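Local coordinates for kinase-associated protein B (Bacillus cereus, PDB 1Y71) that is of unknown function but belongs to the kinase-associated protein B family of the SH3 clan and is probably associated with a kinase, at residues L40-H45 with R65-F70. Residues are numbered along the deposited sequence; the frame is centred on the assembly and turned at random.
Sequences LAVLKH and RRALAF
The imidazole of H45 reaches the backbone of R65-A67 obliquely, with CD2 3.9 Å from A67 CB and CE1 3.5 Å from R65 O. Its CG is anti to the backbone N (chi1 -165°), beside the carbonyl carbon. Buried, the imidazole has its polar atoms met: NE2 is hydrogen-bonded to the hydroxyl of Y128, and ND1 weakly to Q102 OE1. The same hydroxyl is hydrogen-bonded to A67 N, so one tyrosine bridges the two segments. L121 and L124 of helix 112-127 and L95 of helix 91-104 pack round the ring. A67, with only a methyl, leaves room for the imidazole; its CB meets V42 CG2 more loosely at 4.3 Å, while the branched V42 also fills space against Y91 and A98. Covered by helices, this end is the more enclosed. Toward L40 the contact opens to solvent on the F70 side. There the flat F70 ring presents its edge to L40 O, 3.7 Å from CD1, and the L40 side chain slants across that of F70, CD2 to CE1 4.0 Å. F70 is partly exposed, though G86 of the second subunit packs on it and I88 of that subunit on L40. R66 turns its side chain away from strand 34-42, suiting a long charged residue at the surface. The segments run roughly antiparallel, 162° apart, yet 65-70 is an irregular loop laid along strand 34-42, where classic beta bulges at L40-A41 and L43-K44 face strand 21-31, consistent with the SH3-like barrel of this family.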
# COMPACT_ATOMS: atom_id res chain seq x y z
N LEU B 40 -4.01 -5.12 3.91
CA LEU B 40 -3.52 -4.36 2.75
C LEU B 40 -2.21 -4.88 2.14
O LEU B 40 -1.94 -4.68 0.94
CB LEU B 40 -3.35 -2.88 3.11
CG LEU B 40 -4.63 -2.19 3.58
CD1 LEU B 40 -4.30 -0.79 4.16
CD2 LEU B 40 -5.75 -2.10 2.48
N ALA B 41 -1.37 -5.50 2.98
CA ALA B 41 -0.09 -6.00 2.54
C ALA B 41 0.37 -7.12 3.45
O ALA B 41 -0.09 -7.22 4.59
CB ALA B 41 0.95 -4.90 2.51
N VAL B 42 1.28 -7.95 2.93
CA VAL B 42 1.88 -9.04 3.69
C VAL B 42 3.33 -8.72 4.07
O VAL B 42 4.14 -8.41 3.22
CB VAL B 42 1.87 -10.37 2.90
CG1 VAL B 42 2.36 -11.55 3.82
CG2 VAL B 42 0.46 -10.66 2.33
N LEU B 43 3.64 -8.83 5.37
CA LEU B 43 5.01 -8.69 5.88
C LEU B 43 5.67 -10.04 6.14
O LEU B 43 6.90 -10.21 5.93
CB LEU B 43 5.05 -7.87 7.19
CG LEU B 43 4.79 -6.38 7.13
CD1 LEU B 43 4.74 -5.80 8.55
CD2 LEU B 43 5.81 -5.63 6.26
N LYS B 44 4.89 -11.00 6.61
CA LYS B 44 5.43 -12.34 6.86
C LYS B 44 4.41 -13.37 6.45
O LYS B 44 3.25 -13.29 6.88
CB LYS B 44 5.84 -12.52 8.33
CG LYS B 44 6.25 -13.96 8.67
CD LYS B 44 6.34 -14.12 10.17
CE LYS B 44 7.04 -15.42 10.55
NZ LYS B 44 6.09 -16.44 11.08
N HIS B 45 4.82 -14.28 5.58
CA HIS B 45 3.96 -15.36 5.12
C HIS B 45 3.88 -16.39 6.24
O HIS B 45 4.88 -16.63 6.94
CB HIS B 45 4.45 -15.95 3.78
CG HIS B 45 3.43 -16.80 3.10
ND1 HIS B 45 3.24 -18.13 3.42
CD2 HIS B 45 2.53 -16.52 2.13
CE1 HIS B 45 2.28 -18.64 2.66
NE2 HIS B 45 1.83 -17.67 1.87
N ARG B 65 -1.00 -23.47 4.19
CA ARG B 65 -1.64 -22.40 4.94
C ARG B 65 -1.45 -21.14 4.10
O ARG B 65 -0.32 -20.67 3.95
CB ARG B 65 -1.00 -22.28 6.32
CG ARG B 65 -1.36 -21.00 7.09
CD ARG B 65 -1.06 -21.15 8.58
NE ARG B 65 -1.80 -22.27 9.18
CZ ARG B 65 -1.28 -23.48 9.44
NH1 ARG B 65 -0.01 -23.76 9.15
NH2 ARG B 65 -2.05 -24.41 10.00
N ARG B 66 -2.54 -20.63 3.54
CA ARG B 66 -2.52 -19.38 2.75
C ARG B 66 -2.44 -18.10 3.59
O ARG B 66 -3.02 -18.02 4.66
CB ARG B 66 -3.78 -19.28 1.85
CG ARG B 66 -3.79 -20.14 0.62
CD ARG B 66 -5.13 -19.98 -0.15
NE ARG B 66 -4.95 -20.42 -1.52
CZ ARG B 66 -5.09 -19.66 -2.60
NH1 ARG B 66 -5.45 -18.38 -2.51
NH2 ARG B 66 -4.88 -20.21 -3.79
N ALA B 67 -1.73 -17.09 3.08
CA ALA B 67 -1.82 -15.72 3.62
C ALA B 67 -3.24 -15.20 3.55
O ALA B 67 -4.03 -15.63 2.69
CB ALA B 67 -0.86 -14.77 2.85
N LEU B 68 -3.59 -14.28 4.45
CA LEU B 68 -4.83 -13.54 4.28
C LEU B 68 -4.81 -12.81 2.92
O LEU B 68 -3.75 -12.33 2.45
CB LEU B 68 -5.02 -12.55 5.41
CG LEU B 68 -5.08 -13.16 6.81
CD1 LEU B 68 -5.11 -12.05 7.88
CD2 LEU B 68 -6.31 -14.12 6.92
N ALA B 69 -5.98 -12.71 2.31
CA ALA B 69 -6.12 -12.12 0.98
C ALA B 69 -6.21 -10.61 1.07
O ALA B 69 -6.51 -10.08 2.12
CB ALA B 69 -7.35 -12.70 0.27
N PHE B 70 -5.99 -9.92 -0.07
CA PHE B 70 -6.10 -8.48 -0.14
C PHE B 70 -7.51 -8.01 0.25
O PHE B 70 -8.52 -8.50 -0.27
CB PHE B 70 -5.66 -7.94 -1.55
CG PHE B 70 -5.76 -6.46 -1.67
CD1 PHE B 70 -5.05 -5.64 -0.80
CD2 PHE B 70 -6.65 -5.88 -2.58
CE1 PHE B 70 -5.16 -4.24 -0.87
CE2 PHE B 70 -6.76 -4.49 -2.66
CZ PHE B 70 -6.03 -3.68 -1.79